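PDB 3K12: uncharacterized protein A6V7T0 from Pseudomonas aeruginosa, which is of unknown function but belongs to the YjgF-like (L-PSP) family, with a mixed beta sheet carrying two helices, and assembles as a trimer. Local coordinates for residues A74-V79 with W104-I109; E44-L49 with M108-A113. All coordinates share one frame; numbering follows the deposited sequence.

Contact 1. Residues A74-V79 with W104-I109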
loop_
_atom_site.group_PDB
_atom_site.type_symbol
_atom_site.label_atom_id
_atom_site.label_comp_id
_atom_site.label_asym_id
_atom_site.label_seq_id
_atom_site.Cartn_x
_atom_site.Cartn_y
_atom_site.Cartn_z
ATOM N N ALA D 74 -2.293 -18.185 10.426
ATOM C CA ALA D 74 -3.174 -19.250 9.959
ATOM C C ALA D 74 -4.658 -18.909 10.096
ATOM O O ALA D 74 -5.445 -19.209 9.188
ATOM C CB ALA D 74 -2.844 -20.558 10.683
ATOM N N GLY D 75 -5.046 -18.269 11.203
ATOM C CA GLY D 75 -6.444 -17.852 11.423
ATOM C C GLY D 75 -6.911 -16.793 10.441
ATOM O O GLY D 75 -8.037 -16.859 9.926
ATOM N N LEU D 76 -6.036 -15.827 10.163
ATOM C CA LEU D 76 -6.325 -14.835 9.137
ATOM C C LEU D 76 -6.631 -15.531 7.826
ATOM O O LEU D 76 -7.634 -15.250 7.153
ATOM C CB LEU D 76 -5.089 -13.928 8.959
ATOM C CG LEU D 76 -5.013 -13.135 7.642
ATOM C CD1 LEU D 76 -5.993 -11.999 7.701
ATOM C CD2 LEU D 76 -3.591 -12.613 7.373
ATOM N N ASN D 77 -5.754 -16.470 7.447
ATOM C CA ASN D 77 -5.922 -17.101 6.144
ATOM C C ASN D 77 -7.116 -18.048 6.064
ATOM O O ASN D 77 -7.691 -18.207 4.999
ATOM C CB ASN D 77 -4.654 -17.824 5.701
ATOM C CG ASN D 77 -3.522 -16.878 5.450
ATOM O OD1 ASN D 77 -3.715 -15.727 5.030
ATOM N ND2 ASN D 77 -2.315 -17.336 5.726
ATOM N N GLN D 78 -7.477 -18.632 7.205
ATOM C CA GLN D 78 -8.667 -19.495 7.302
ATOM C C GLN D 78 -9.906 -18.716 6.865
ATOM O O GLN D 78 -10.673 -19.173 6.010
ATOM C CB GLN D 78 -8.813 -20.010 8.738
ATOM C CG GLN D 78 -10.056 -20.857 9.051
ATOM C CD GLN D 78 -10.279 -20.970 10.569
ATOM O OE1 GLN D 78 -11.417 -21.089 11.039
ATOM N NE2 GLN D 78 -9.203 -20.900 11.333
ATOM N N VAL D 79 -10.072 -17.517 7.415
ATOM C CA VAL D 79 -11.225 -16.690 7.034
ATOM C C VAL D 79 -11.107 -16.182 5.594
ATOM O O VAL D 79 -12.068 -16.229 4.826
ATOM C CB VAL D 79 -11.416 -15.512 8.027
ATOM C CG1 VAL D 79 -12.555 -14.611 7.608
ATOM C CG2 VAL D 79 -11.639 -16.062 9.428
ATOM N N TRP D 104 -5.825 -4.551 18.425
ATOM C CA TRP D 104 -6.069 -4.889 17.030
ATOM C C TRP D 104 -5.130 -5.998 16.588
ATOM O O TRP D 104 -3.918 -5.875 16.764
ATOM C CB TRP D 104 -5.777 -3.668 16.163
ATOM C CG TRP D 104 -6.702 -2.505 16.419
ATOM C CD1 TRP D 104 -7.925 -2.532 17.044
ATOM C CD2 TRP D 104 -6.477 -1.153 16.032
ATOM N NE1 TRP D 104 -8.469 -1.263 17.071
ATOM C CE2 TRP D 104 -7.598 -0.400 16.453
ATOM C CE3 TRP D 104 -5.439 -0.499 15.362
ATOM C CZ2 TRP D 104 -7.700 0.974 16.225
ATOM C CZ3 TRP D 104 -5.542 0.879 15.144
ATOM C CH2 TRP D 104 -6.655 1.591 15.581
ATOM N N ARG D 105 -5.676 -7.067 16.011
ATOM C CA ARG D 105 -4.842 -8.189 15.591
ATOM C C ARG D 105 -4.504 -8.049 14.113
ATOM O O ARG D 105 -3.571 -8.700 13.631
ATOM C CB ARG D 105 -5.549 -9.538 15.840
ATOM C CG ARG D 105 -5.700 -9.869 17.330
ATOM C CD ARG D 105 -6.433 -11.186 17.565
ATOM N NE ARG D 105 -6.446 -11.457 19.010
ATOM C CZ ARG D 105 -5.446 -12.001 19.698
ATOM N NH1 ARG D 105 -4.334 -12.419 19.103
ATOM N NH2 ARG D 105 -5.564 -12.150 21.016
ATOM N N VAL D 106 -5.243 -7.196 13.406
ATOM C CA VAL D 106 -5.045 -7.064 11.968
ATOM C C VAL D 106 -5.667 -5.755 11.486
ATOM O O VAL D 106 -6.629 -5.240 12.063
ATOM C CB VAL D 106 -5.634 -8.282 11.187
ATOM C CG1 VAL D 106 -7.152 -8.396 11.351
ATOM C CG2 VAL D 106 -5.208 -8.250 9.706
ATOM N N GLU D 107 -5.090 -5.213 10.421
ATOM C CA GLU D 107 -5.607 -4.027 9.779
ATOM C C GLU D 107 -5.466 -4.227 8.283
ATOM O O GLU D 107 -4.444 -4.753 7.832
ATOM C CB GLU D 107 -4.833 -2.797 10.235
ATOM C CG GLU D 107 -5.314 -1.492 9.568
ATOM C CD GLU D 107 -4.807 -0.213 10.249
ATOM O OE1 GLU D 107 -5.079 0.897 9.701
ATOM O OE2 GLU D 107 -4.172 -0.289 11.319
HETATM N N MSE D 108 -6.484 -3.842 7.521
HETATM C CA MSE D 108 -6.471 -4.003 6.054
HETATM C C MSE D 108 -6.675 -2.665 5.379
HETATM O O MSE D 108 -7.423 -1.799 5.882
HETATM C CB MSE D 108 -7.584 -4.916 5.616
HETATM C CG MSE D 108 -7.300 -6.350 6.047
HETATM SE SE MSE D 108 -8.608 -7.571 5.318
HETATM C CE MSE D 108 -8.104 -9.181 6.263
ATOM N N ILE D 109 -6.053 -2.519 4.210
ATOM C CA ILE D 109 -6.150 -1.305 3.383
ATOM C C ILE D 109 -6.486 -1.750 1.969
ATOM O O ILE D 109 -5.839 -2.669 1.437
ATOM C CB ILE D 109 -4.802 -0.527 3.345
ATOM C CG1 ILE D 109 -4.204 -0.403 4.742
ATOM C CG2 ILE D 109 -5.024 0.856 2.704
ATOM C CD1 ILE D 109 -2.688 -0.012 4.749
#
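Leu76 of helix 73-83 reaches strand 106-113 through a single methyl, CD1, which touches the terminal CE of selenomethionine Met108 at 3.8 Å and, more loosely, CG2 of Val106, with CD1 to CG2 at 4.3 Å. The helix is the connection of a beta-alpha-beta crossover: it links strands 60-67 and 91-96, which lie side by side and parallel in the mixed sheet of this YjgF-like fold. The contact lets the crossover helix reach past strand 60-67 to strand 106-113 on its other flank; Ile65 of strand 60-67, touched by both Leu76 and Val106, is the evidence. The closest CA pair, Leu76 CA and Val106 CA, is 8.4 Å apart, a gap filled by side chains. Leu76 crosses with CG nearly opposite its backbone N (chi1 161°), and CD1 is the branch that arrives. Met108 is extended beyond CG, which puts CE at the front of the chain and leaves SE farther from Leu76; the two side chains run past one another in opposing senses. No hydrogen bond spans the segments, and all three touching residues are buried.

The second shell fixes the strand on both flanks. Glu107 and Ile109 pair through backbone hydrogen bonds with Leu66 and Arg64, while Met108 pairs with Gln26. Thr39 of helix 35-52 packs on Leu76, and Ile42 of the same helix on Val106. Next to the strand, Arg105 NH1 forms a salt bridge with Asp72 OD2, just ahead of the crossover helix. Glu107, alternating with Val106 and Met108, packs instead against Ala93 of the second subunit, and its OE1 is hydrogen-bonded to O3 of a glycerol.

Contact 2. Residues E44-L49 with M108-A113; sequences ENIDRL and MIVVAA
Ile46 and Val110 cross obliquely, CD1 of the isoleucine meeting CG2 of the valine at 3.7 Å. Ile46 CG1 follows at 4.2 Å from the same Val110 CG2, so one branch of the valine receives the end of the longer isoleucine arm. That arm is CG1-CD1, placed opposite the carbonyl carbon (chi1 -68°). CD1 also lies 4.3 Å from SE of selenomethionine Met108. Seen from CD1, the directions to Met108 SE and Val110 CG2 make an angle of about 93°, evidence that the methyl is approached from two distinct sides. Met108 and Val110 alternate along the strand with Ile109, whose CB points away from the helix, and Val111 meets Tyr22 of the third subunit.

On another side of the helix, Arg48 grips Asn45 side-on: NE and NH1 donate to the same oxygen, OD1, at 3.1 Å (Arg48 NE to Asn45 OD1) and 2.9 Å (Arg48 NH1 to Asn45 OD1). OD1 lies in the guanidinium plane, at its edge, whereas both nitrogens stand off the amide plane on one face. With OD1 taken by Arg48 and ND2 hydrogen-bonded to Gln26 OE1, the amide's rotation is held from both ends; Arg48 NH2 continues to Glu6 OE2 in a salt bridge.

Helix 35-52 thus lies on the sheet over strand 106-113, with Ile46 also touching Gln26 and Leu49 touching Ile23 of neighbouring strand 20-26. Strand 60-67 borders the other flank, where Val63 packs on Met108 and Val60 on Val110.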
loop_
_atom_site.group_PDB
_atom_site.type_symbol
_atom_site.label_atom_id
_atom_site.label_comp_id
_atom_site.label_asym_id
_atom_site.label_seq_id
_atom_site.Cartn_x
_atom_site.Cartn_y
_atom_site.Cartn_z
ATOM N N GLU D 44 -16.403 -7.909 6.665
ATOM C CA GLU D 44 -17.804 -7.508 6.548
ATOM C C GLU D 44 -17.966 -5.998 6.375
ATOM O O GLU D 44 -18.800 -5.562 5.566
ATOM C CB GLU D 44 -18.658 -7.971 7.716
ATOM C CG GLU D 44 -20.058 -7.433 7.539
ATOM C CD GLU D 44 -21.062 -8.048 8.448
ATOM O OE1 GLU D 44 -22.142 -8.428 7.942
ATOM O OE2 GLU D 44 -20.768 -8.125 9.656
ATOM N N ASN D 45 -17.180 -5.205 7.098
ATOM C CA ASN D 45 -17.297 -3.755 6.935
ATOM C C ASN D 45 -16.834 -3.322 5.538
ATOM O O ASN D 45 -17.448 -2.446 4.900
ATOM C CB ASN D 45 -16.502 -2.993 7.993
ATOM C CG ASN D 45 -16.929 -1.525 8.069
ATOM O OD1 ASN D 45 -18.127 -1.233 8.271
ATOM N ND2 ASN D 45 -15.977 -0.592 7.892
ATOM N N ILE D 46 -15.776 -3.965 5.017
ATOM C CA ILE D 46 -15.395 -3.741 3.625
ATOM C C ILE D 46 -16.528 -4.051 2.654
ATOM O O ILE D 46 -16.790 -3.314 1.714
ATOM C CB ILE D 46 -14.079 -4.496 3.279
ATOM C CG1 ILE D 46 -12.899 -3.856 4.037
ATOM C CG2 ILE D 46 -13.790 -4.490 1.792
ATOM C CD1 ILE D 46 -11.693 -4.796 4.218
ATOM N N ASP D 47 -17.201 -5.182 2.907
ATOM C CA ASP D 47 -18.320 -5.605 2.064
ATOM C C ASP D 47 -19.404 -4.531 2.026
ATOM O O ASP D 47 -19.942 -4.216 0.979
ATOM C CB ASP D 47 -18.924 -6.934 2.593
ATOM C CG ASP D 47 -19.268 -7.910 1.474
ATOM O OD1 ASP D 47 -18.431 -8.166 0.616
ATOM O OD2 ASP D 47 -20.374 -8.497 1.483
ATOM N N ARG D 48 -19.734 -4.024 3.210
ATOM C CA ARG D 48 -20.807 -3.016 3.367
ATOM C C ARG D 48 -20.423 -1.765 2.600
ATOM O O ARG D 48 -21.219 -1.228 1.842
ATOM C CB ARG D 48 -21.029 -2.704 4.825
ATOM C CG ARG D 48 -22.026 -1.586 5.079
ATOM C CD ARG D 48 -22.103 -1.229 6.550
ATOM N NE ARG D 48 -20.888 -0.586 7.031
ATOM C CZ ARG D 48 -20.579 0.698 6.811
ATOM N NH1 ARG D 48 -19.456 1.191 7.291
ATOM N NH2 ARG D 48 -21.380 1.491 6.116
ATOM N N LEU D 49 -19.170 -1.335 2.787
ATOM C CA LEU D 49 -18.687 -0.151 2.110
ATOM C C LEU D 49 -18.695 -0.312 0.597
ATOM O O LEU D 49 -19.230 0.538 -0.121
ATOM C CB LEU D 49 -17.279 0.194 2.602
ATOM C CG LEU D 49 -17.166 0.821 3.985
ATOM C CD1 LEU D 49 -15.738 0.814 4.522
ATOM C CD2 LEU D 49 -17.719 2.250 3.938
HETATM N N MSE D 108 -6.484 -3.842 7.521
HETATM C CA MSE D 108 -6.471 -4.003 6.054
HETATM C C MSE D 108 -6.675 -2.665 5.379
HETATM O O MSE D 108 -7.423 -1.799 5.882
HETATM C CB MSE D 108 -7.584 -4.916 5.616
HETATM C CG MSE D 108 -7.300 -6.350 6.047
HETATM SE SE MSE D 108 -8.608 -7.571 5.318
HETATM C CE MSE D 108 -8.104 -9.181 6.263
ATOM N N ILE D 109 -6.053 -2.519 4.210
ATOM C CA ILE D 109 -6.150 -1.305 3.383
ATOM C C ILE D 109 -6.486 -1.750 1.969
ATOM O O ILE D 109 -5.839 -2.669 1.437
ATOM C CB ILE D 109 -4.802 -0.527 3.345
ATOM C CG1 ILE D 109 -4.204 -0.403 4.742
ATOM C CG2 ILE D 109 -5.024 0.856 2.704
ATOM C CD1 ILE D 109 -2.688 -0.012 4.749
ATOM N N VAL D 110 -7.488 -1.155 1.358
ATOM C CA VAL D 110 -8.091 -1.734 0.173
ATOM C C VAL D 110 -8.161 -0.792 -1.025
ATOM O O VAL D 110 -8.486 0.396 -0.871
ATOM C CB VAL D 110 -9.537 -2.158 0.500
ATOM C CG1 VAL D 110 -10.259 -2.728 -0.713
ATOM C CG2 VAL D 110 -9.539 -3.148 1.670
ATOM N N VAL D 111 -7.859 -1.323 -2.196
ATOM C CA VAL D 111 -8.224 -0.710 -3.467
ATOM C C VAL D 111 -9.122 -1.676 -4.227
ATOM O O VAL D 111 -8.822 -2.889 -4.282
ATOM C CB VAL D 111 -6.979 -0.367 -4.327
ATOM C CG1 VAL D 111 -7.394 0.331 -5.603
ATOM C CG2 VAL D 111 -6.073 0.549 -3.543
ATOM N N ALA D 112 -10.229 -1.165 -4.780
ATOM C CA ALA D 112 -11.214 -2.007 -5.457
ATOM C C ALA D 112 -11.714 -1.323 -6.717
ATOM O O ALA D 112 -11.488 -0.124 -6.929
ATOM C CB ALA D 112 -12.384 -2.319 -4.506
ATOM N N ALA D 113 -12.366 -2.084 -7.575
ATOM C CA ALA D 113 -13.040 -1.525 -8.747
ATOM C C ALA D 113 -14.526 -1.361 -8.480
ATOM O O ALA D 113 -15.098 -1.986 -7.583
ATOM C CB ALA D 113 -12.820 -2.413 -9.950
#

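In the fold
Both contacts dock a helix on strand 106-113, and their centres are 14 Å apart. Met108 takes part in both: within these segments CE meets Leu76 in contact 1 and SE meets Ile46 in contact 2. The two helix-borne methyls do not meet, Leu76 CD1 and Ile46 CD1 being 9.8 Å apart. Contact 2 lies nearer the middle of the chain, its centre about 4 Å from the chain centre against about 10 Å for contact 1. Ile109, in both strand segments, packs on Ala93 of the second subunit. The glycerol bonded to Glu107 is next to contact 1's strand segment and probably comes from the crystallisation liquor.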